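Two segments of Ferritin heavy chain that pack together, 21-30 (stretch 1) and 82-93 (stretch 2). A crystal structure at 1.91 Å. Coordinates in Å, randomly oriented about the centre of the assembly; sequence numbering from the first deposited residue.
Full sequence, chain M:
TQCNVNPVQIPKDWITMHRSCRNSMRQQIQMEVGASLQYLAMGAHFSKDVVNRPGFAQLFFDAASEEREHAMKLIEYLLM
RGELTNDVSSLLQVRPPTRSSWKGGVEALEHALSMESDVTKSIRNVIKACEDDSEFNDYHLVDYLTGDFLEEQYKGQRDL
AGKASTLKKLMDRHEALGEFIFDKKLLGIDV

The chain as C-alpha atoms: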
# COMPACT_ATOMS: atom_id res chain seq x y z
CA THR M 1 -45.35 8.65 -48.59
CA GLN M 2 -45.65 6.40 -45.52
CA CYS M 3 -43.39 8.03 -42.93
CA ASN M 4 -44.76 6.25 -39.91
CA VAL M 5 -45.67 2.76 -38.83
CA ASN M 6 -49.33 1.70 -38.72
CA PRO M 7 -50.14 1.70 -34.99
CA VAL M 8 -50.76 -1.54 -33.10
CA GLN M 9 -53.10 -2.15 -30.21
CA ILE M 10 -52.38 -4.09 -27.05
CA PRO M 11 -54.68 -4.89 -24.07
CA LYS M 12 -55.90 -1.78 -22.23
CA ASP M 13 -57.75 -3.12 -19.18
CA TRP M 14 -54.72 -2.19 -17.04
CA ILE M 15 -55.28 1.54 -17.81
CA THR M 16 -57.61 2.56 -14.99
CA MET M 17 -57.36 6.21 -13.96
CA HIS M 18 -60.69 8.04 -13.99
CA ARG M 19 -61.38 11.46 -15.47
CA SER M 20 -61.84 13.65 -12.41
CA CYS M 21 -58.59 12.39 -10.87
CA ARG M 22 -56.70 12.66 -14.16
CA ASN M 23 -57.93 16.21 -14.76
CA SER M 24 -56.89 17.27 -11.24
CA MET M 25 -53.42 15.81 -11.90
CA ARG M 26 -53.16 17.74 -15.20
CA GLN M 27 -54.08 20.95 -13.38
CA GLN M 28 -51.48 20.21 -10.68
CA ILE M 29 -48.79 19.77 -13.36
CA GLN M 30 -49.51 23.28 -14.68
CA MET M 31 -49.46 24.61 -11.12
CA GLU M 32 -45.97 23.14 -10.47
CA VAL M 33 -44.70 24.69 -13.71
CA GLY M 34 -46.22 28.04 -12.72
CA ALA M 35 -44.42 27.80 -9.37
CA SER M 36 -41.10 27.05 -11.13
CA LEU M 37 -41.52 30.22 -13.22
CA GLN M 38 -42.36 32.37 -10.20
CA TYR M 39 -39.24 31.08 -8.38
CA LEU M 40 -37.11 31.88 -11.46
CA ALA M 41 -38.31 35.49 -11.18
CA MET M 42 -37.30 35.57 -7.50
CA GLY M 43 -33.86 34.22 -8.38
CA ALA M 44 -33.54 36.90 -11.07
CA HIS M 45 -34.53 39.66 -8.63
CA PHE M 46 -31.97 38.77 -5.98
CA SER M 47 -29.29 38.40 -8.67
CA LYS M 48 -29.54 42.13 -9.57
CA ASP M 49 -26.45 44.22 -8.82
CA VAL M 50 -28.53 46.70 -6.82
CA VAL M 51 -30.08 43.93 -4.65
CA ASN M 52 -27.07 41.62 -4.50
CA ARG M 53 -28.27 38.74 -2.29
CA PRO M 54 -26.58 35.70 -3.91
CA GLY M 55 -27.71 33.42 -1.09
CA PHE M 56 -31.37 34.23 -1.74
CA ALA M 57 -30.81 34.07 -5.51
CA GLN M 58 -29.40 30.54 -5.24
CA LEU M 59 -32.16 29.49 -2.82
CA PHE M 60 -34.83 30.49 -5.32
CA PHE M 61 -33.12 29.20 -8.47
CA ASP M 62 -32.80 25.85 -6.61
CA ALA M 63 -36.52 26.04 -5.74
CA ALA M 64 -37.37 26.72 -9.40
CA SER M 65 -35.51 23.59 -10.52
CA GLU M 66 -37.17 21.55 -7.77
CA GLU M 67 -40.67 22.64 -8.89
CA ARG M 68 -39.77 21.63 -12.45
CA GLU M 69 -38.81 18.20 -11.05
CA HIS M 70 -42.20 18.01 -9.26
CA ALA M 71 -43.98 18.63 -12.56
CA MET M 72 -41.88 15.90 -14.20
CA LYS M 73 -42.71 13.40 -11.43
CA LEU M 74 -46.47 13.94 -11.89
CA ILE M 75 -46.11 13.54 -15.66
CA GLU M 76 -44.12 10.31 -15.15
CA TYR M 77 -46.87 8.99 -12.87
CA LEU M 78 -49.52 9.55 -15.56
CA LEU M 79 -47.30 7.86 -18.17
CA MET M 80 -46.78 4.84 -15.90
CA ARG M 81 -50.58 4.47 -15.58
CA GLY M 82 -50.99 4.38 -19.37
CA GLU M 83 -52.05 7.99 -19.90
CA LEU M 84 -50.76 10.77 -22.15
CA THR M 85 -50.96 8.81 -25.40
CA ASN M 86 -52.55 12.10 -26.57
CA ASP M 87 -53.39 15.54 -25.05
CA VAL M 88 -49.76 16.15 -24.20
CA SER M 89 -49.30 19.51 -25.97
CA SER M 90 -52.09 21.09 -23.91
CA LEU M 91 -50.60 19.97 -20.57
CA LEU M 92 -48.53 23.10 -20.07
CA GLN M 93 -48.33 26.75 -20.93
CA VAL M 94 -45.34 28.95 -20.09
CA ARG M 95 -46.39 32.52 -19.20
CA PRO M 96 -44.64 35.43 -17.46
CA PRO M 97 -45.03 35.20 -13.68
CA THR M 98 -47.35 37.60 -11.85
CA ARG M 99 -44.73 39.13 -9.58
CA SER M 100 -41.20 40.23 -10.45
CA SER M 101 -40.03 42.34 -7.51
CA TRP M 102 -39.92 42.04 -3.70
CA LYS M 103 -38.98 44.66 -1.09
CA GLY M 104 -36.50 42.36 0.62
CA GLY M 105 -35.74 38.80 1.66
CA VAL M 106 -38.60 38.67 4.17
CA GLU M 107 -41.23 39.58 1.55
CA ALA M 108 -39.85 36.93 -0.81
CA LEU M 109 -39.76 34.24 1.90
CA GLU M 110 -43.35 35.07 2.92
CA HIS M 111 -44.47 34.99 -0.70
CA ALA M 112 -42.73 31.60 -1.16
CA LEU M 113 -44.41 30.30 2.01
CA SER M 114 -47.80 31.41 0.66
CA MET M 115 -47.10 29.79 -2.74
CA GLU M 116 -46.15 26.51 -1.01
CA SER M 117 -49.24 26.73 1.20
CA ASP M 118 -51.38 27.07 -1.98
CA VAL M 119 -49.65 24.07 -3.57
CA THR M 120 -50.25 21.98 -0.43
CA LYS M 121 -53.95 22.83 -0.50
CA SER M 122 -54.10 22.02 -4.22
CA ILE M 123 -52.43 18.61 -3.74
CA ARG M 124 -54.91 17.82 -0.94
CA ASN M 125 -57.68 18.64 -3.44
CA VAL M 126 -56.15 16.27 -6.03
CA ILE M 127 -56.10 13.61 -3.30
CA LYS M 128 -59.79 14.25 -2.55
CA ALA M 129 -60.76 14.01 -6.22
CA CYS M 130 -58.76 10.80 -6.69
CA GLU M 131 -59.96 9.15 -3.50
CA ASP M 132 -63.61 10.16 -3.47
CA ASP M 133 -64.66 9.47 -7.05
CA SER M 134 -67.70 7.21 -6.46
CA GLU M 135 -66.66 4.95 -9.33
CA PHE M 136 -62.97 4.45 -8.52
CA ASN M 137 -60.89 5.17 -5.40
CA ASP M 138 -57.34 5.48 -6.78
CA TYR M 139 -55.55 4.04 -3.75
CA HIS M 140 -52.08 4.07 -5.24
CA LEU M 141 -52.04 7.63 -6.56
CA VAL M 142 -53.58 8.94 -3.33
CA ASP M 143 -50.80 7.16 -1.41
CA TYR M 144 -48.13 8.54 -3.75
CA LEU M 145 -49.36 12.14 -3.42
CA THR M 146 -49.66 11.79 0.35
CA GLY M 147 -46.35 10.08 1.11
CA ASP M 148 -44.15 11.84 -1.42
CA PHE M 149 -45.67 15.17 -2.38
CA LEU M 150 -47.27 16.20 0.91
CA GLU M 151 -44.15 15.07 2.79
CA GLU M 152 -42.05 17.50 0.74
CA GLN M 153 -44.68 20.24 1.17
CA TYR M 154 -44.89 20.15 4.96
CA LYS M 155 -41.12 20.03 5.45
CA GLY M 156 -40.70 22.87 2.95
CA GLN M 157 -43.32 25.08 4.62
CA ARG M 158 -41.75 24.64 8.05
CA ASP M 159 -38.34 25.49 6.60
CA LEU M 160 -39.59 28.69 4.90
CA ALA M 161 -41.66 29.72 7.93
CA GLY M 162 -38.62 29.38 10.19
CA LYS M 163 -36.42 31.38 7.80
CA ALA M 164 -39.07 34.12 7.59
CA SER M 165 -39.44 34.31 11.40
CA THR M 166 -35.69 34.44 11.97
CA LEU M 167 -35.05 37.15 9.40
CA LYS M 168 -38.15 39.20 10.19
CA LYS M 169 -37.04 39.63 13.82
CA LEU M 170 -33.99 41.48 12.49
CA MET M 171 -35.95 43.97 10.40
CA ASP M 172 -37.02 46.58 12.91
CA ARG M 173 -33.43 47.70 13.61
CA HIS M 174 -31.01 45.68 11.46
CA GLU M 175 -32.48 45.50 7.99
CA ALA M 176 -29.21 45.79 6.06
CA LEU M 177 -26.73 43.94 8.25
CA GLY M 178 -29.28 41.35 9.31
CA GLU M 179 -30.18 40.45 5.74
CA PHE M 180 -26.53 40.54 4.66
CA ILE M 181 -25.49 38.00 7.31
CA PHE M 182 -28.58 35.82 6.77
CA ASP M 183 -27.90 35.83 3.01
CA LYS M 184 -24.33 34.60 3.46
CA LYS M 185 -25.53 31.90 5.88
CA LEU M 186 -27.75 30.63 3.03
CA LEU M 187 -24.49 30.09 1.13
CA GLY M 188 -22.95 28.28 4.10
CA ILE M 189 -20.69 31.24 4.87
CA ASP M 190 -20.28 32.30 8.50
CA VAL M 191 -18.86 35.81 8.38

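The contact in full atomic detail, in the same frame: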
# COMPACT_ATOMS: atom_id res chain seq x y z
N CYS M 21 -59.93 12.51 -11.44
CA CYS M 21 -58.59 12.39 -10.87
C CYS M 21 -57.53 12.81 -11.90
O CYS M 21 -56.63 13.60 -11.61
CB CYS M 21 -58.38 10.95 -10.41
SG CYS M 21 -56.72 10.59 -9.74
N ARG M 22 -57.66 12.31 -13.13
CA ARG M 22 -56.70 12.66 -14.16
C ARG M 22 -56.70 14.16 -14.44
O ARG M 22 -55.64 14.76 -14.59
CB ARG M 22 -57.00 11.87 -15.45
CG ARG M 22 -55.91 12.02 -16.50
CD ARG M 22 -56.14 11.06 -17.68
NE ARG M 22 -57.44 11.30 -18.29
CZ ARG M 22 -58.46 10.44 -18.24
NH1 ARG M 22 -58.34 9.28 -17.61
NH2 ARG M 22 -59.62 10.78 -18.80
N ASN M 23 -57.88 14.77 -14.50
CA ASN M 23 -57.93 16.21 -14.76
C ASN M 23 -57.31 17.00 -13.61
O ASN M 23 -56.67 18.03 -13.85
CB ASN M 23 -59.37 16.67 -15.02
CG ASN M 23 -59.87 16.25 -16.40
OD1 ASN M 23 -59.07 15.92 -17.28
ND2 ASN M 23 -61.18 16.27 -16.60
N SER M 24 -57.50 16.56 -12.37
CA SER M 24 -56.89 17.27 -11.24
C SER M 24 -55.37 17.15 -11.31
O SER M 24 -54.66 18.09 -10.96
CB SER M 24 -57.37 16.69 -9.89
OG SER M 24 -58.72 17.02 -9.68
N MET M 25 -54.87 16.00 -11.76
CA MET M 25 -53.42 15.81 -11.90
C MET M 25 -52.88 16.74 -12.99
O MET M 25 -51.81 17.34 -12.83
CB MET M 25 -53.09 14.36 -12.27
CG MET M 25 -53.20 13.39 -11.10
SD MET M 25 -51.75 13.55 -10.00
CE MET M 25 -50.53 12.58 -10.97
N ARG M 26 -53.60 16.86 -14.10
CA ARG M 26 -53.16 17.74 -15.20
C ARG M 26 -53.09 19.19 -14.72
O ARG M 26 -52.18 19.94 -15.07
CB ARG M 26 -54.12 17.63 -16.40
CG ARG M 26 -54.09 16.24 -17.10
CD ARG M 26 -55.14 16.17 -18.24
NE ARG M 26 -54.85 17.19 -19.24
CZ ARG M 26 -54.10 16.99 -20.32
NH1 ARG M 26 -53.58 15.80 -20.57
NH2 ARG M 26 -53.84 18.00 -21.14
N GLN M 27 -54.07 19.59 -13.91
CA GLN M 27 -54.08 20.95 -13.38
C GLN M 27 -52.90 21.13 -12.41
O GLN M 27 -52.28 22.20 -12.37
CB GLN M 27 -55.41 21.22 -12.67
CG GLN M 27 -55.53 22.63 -12.12
CD GLN M 27 -56.96 22.96 -11.70
OE1 GLN M 27 -57.90 22.80 -12.49
NE2 GLN M 27 -57.13 23.41 -10.46
N GLN M 28 -52.60 20.11 -11.63
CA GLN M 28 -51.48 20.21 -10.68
C GLN M 28 -50.15 20.36 -11.43
O GLN M 28 -49.26 21.09 -11.00
CB GLN M 28 -51.41 18.96 -9.79
CG GLN M 28 -50.42 19.09 -8.62
CD GLN M 28 -50.80 20.22 -7.69
OE1 GLN M 28 -51.97 20.41 -7.39
NE2 GLN M 28 -49.81 20.99 -7.22
N ILE M 29 -50.01 19.67 -12.56
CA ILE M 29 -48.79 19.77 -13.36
C ILE M 29 -48.58 21.22 -13.80
O ILE M 29 -47.47 21.75 -13.70
CB ILE M 29 -48.86 18.80 -14.57
CG1 ILE M 29 -48.68 17.36 -14.06
CG2 ILE M 29 -47.79 19.15 -15.62
CD1 ILE M 29 -49.13 16.26 -15.06
N GLN M 30 -49.64 21.88 -14.26
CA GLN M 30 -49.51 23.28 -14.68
C GLN M 30 -49.17 24.15 -13.47
O GLN M 30 -48.39 25.10 -13.57
CB GLN M 30 -50.82 23.78 -15.33
CG GLN M 30 -50.81 25.30 -15.64
CD GLN M 30 -49.71 25.70 -16.62
OE1 GLN M 30 -49.57 25.12 -17.68
NE2 GLN M 30 -48.91 26.71 -16.25
N GLY M 82 -50.46 4.59 -18.02
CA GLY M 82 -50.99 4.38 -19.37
C GLY M 82 -51.63 5.60 -20.00
O GLY M 82 -52.25 5.50 -21.06
N GLU M 83 -51.47 6.76 -19.37
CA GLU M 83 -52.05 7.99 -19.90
C GLU M 83 -51.08 8.75 -20.80
O GLU M 83 -49.96 8.30 -21.05
CB GLU M 83 -52.47 8.91 -18.74
CG GLU M 83 -53.50 8.29 -17.79
CD GLU M 83 -54.85 8.03 -18.48
OE1 GLU M 83 -55.14 8.71 -19.49
OE2 GLU M 83 -55.62 7.18 -18.00
N LEU M 84 -51.53 9.90 -21.28
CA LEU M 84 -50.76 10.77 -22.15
C LEU M 84 -50.33 10.17 -23.49
O LEU M 84 -49.23 10.42 -23.98
CB LEU M 84 -49.54 11.34 -21.39
CG LEU M 84 -49.92 12.15 -20.14
CD1 LEU M 84 -48.67 12.72 -19.47
CD2 LEU M 84 -50.87 13.30 -20.54
N THR M 85 -51.21 9.35 -24.07
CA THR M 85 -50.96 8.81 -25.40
C THR M 85 -51.43 9.90 -26.37
O THR M 85 -51.21 9.82 -27.57
CB THR M 85 -51.75 7.51 -25.64
OG1 THR M 85 -53.10 7.70 -25.23
CG2 THR M 85 -51.11 6.37 -24.83
N ASN M 86 -52.11 10.91 -25.82
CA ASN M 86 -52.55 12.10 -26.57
C ASN M 86 -52.79 13.21 -25.53
O ASN M 86 -52.64 12.97 -24.33
CB ASN M 86 -53.81 11.83 -27.39
CG ASN M 86 -54.92 11.24 -26.58
OD1 ASN M 86 -55.04 10.01 -26.47
ND2 ASN M 86 -55.74 12.10 -25.99
N ASP M 87 -53.14 14.42 -25.97
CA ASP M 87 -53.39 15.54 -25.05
C ASP M 87 -52.15 15.91 -24.25
O ASP M 87 -52.23 16.28 -23.07
CB ASP M 87 -54.50 15.19 -24.06
CG ASP M 87 -55.80 14.89 -24.75
OD1 ASP M 87 -56.47 13.91 -24.36
OD2 ASP M 87 -56.16 15.63 -25.69
N VAL M 88 -50.99 15.81 -24.89
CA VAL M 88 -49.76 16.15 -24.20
C VAL M 88 -49.43 17.63 -24.42
O VAL M 88 -49.03 18.32 -23.48
CB VAL M 88 -48.59 15.27 -24.71
CG1 VAL M 88 -47.29 15.70 -24.04
CG2 VAL M 88 -48.87 13.78 -24.41
N SER M 89 -49.62 18.11 -25.64
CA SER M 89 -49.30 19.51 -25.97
C SER M 89 -50.03 20.51 -25.09
O SER M 89 -49.48 21.54 -24.72
CB SER M 89 -49.63 19.80 -27.44
OG SER M 89 -48.83 19.01 -28.31
N SER M 90 -51.27 20.20 -24.73
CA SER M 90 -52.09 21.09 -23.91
C SER M 90 -51.81 20.99 -22.41
O SER M 90 -52.43 21.69 -21.62
CB SER M 90 -53.56 20.78 -24.15
OG SER M 90 -53.81 19.41 -23.83
N LEU M 91 -50.89 20.12 -22.00
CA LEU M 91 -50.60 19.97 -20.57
C LEU M 91 -50.04 21.20 -19.90
O LEU M 91 -50.34 21.47 -18.74
CB LEU M 91 -49.58 18.85 -20.34
CG LEU M 91 -49.95 17.48 -19.82
CD1 LEU M 91 -48.62 16.74 -19.55
CD2 LEU M 91 -50.82 17.58 -18.56
N LEU M 92 -49.22 21.94 -20.63
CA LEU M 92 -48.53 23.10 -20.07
C LEU M 92 -48.53 24.33 -20.92
O LEU M 92 -48.60 24.25 -22.14
CB LEU M 92 -47.05 22.78 -19.85
CG LEU M 92 -46.73 21.63 -18.93
CD1 LEU M 92 -45.25 21.31 -19.02
CD2 LEU M 92 -47.15 22.02 -17.53
N GLN M 93 -48.40 25.47 -20.26
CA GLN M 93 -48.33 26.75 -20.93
C GLN M 93 -47.34 27.59 -20.11
O GLN M 93 -47.48 27.71 -18.90
CB GLN M 93 -49.70 27.41 -20.96
CG GLN M 93 -49.75 28.72 -21.73
CD GLN M 93 -49.26 28.59 -23.17
OE1 GLN M 93 -49.81 27.81 -23.96
NE2 GLN M 93 -48.23 29.35 -23.52
O HOH W 1 -52.63 21.15 -17.46
O HOH W 2 -54.59 20.38 -19.46

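Residues 21-30 lie within a helix that runs on in both directions. Residues 82-93 pack along it and form no regular helix or strand. The contact buries 524 Å², both sides summed. Arg22, Arg26, Ile29 and Gln30 carry the helix side; Arg26 follows Arg22 by four residues, and Ile29 and Gln30 follow Arg26 by three and four, about one turn each.

All four direct hydrogen bonds pair a side chain with a backbone group. Arg26 has the most surface covered, 111 Å². Its CA-to-CB bond points sideways, but its chi angles (m, t, p) bring the guanidinium to the loop. Both terminal nitrogens bond to one carbonyl: NH1 to Asp87 O at 2.9 Å and NH2 to Asp87 O at 3.0 Å. Arg26 NH2 also lies 3.0 Å from Ser90 OG. Asp87 O and Ser90 OG both sit at the edge of the guanidinium, near its plane. Arginine suits the site because it combines long reach with several donors.

Gln30 makes a two-way pairing with the backbone of Gln93. Gln93 N donates to Gln30 OE1 at 2.9 Å, and Gln30 NE2 donates to Gln93 O at 3.2 Å. A primary amide matches a peptide group in this way, since it offers an acceptor and a donor together. The bonds use only the backbone of Gln93, whose side-chain end leads away from the helix.

One salt bridge joins the stretches. Arg22 NH1 is 3.5 Å from Glu83 OE2. Both residues direct CA-to-CB toward the other stretch. The opposite charges of arginine and glutamate suit this pairing. The Arg22 CD atom comes closer to the carboxylate, 3.1 Å from Glu83 OE1.

Apolar contacts fill the space near Ile29. Ile29 is buried and its CA-to-CB bond points toward the loop. Leu84, Leu91 and Leu92 are buried too, which suits their apolar side chains. Ile29 CG2 meets Leu92 CD2 at 3.5 Å, and Ile29 CD1 meets Leu91 CD2 at 4.1 Å. The branched side chain thus touches two neighbouring leucines. Leu91 CD2 also lies over one face of the Arg26 guanidinium, 3.8 Å from Arg26 CZ. That face has no hydrogens to donate, so a methyl group can cover it while the edge stays free for polar partners. Leu84 CD2 also packs near the guanidinium, 3.7 Å from Arg26 NH1.

Two waters bridge the stretches. Water 1 donates to Arg26 O at 2.7 Å and to Leu91 O at 2.6 Å, linking two carbonyls that could not bond directly. Water 2 accepts from Arg26 NH2 at 3.0 Å and donates weakly to Ser90 O at 3.3 Å.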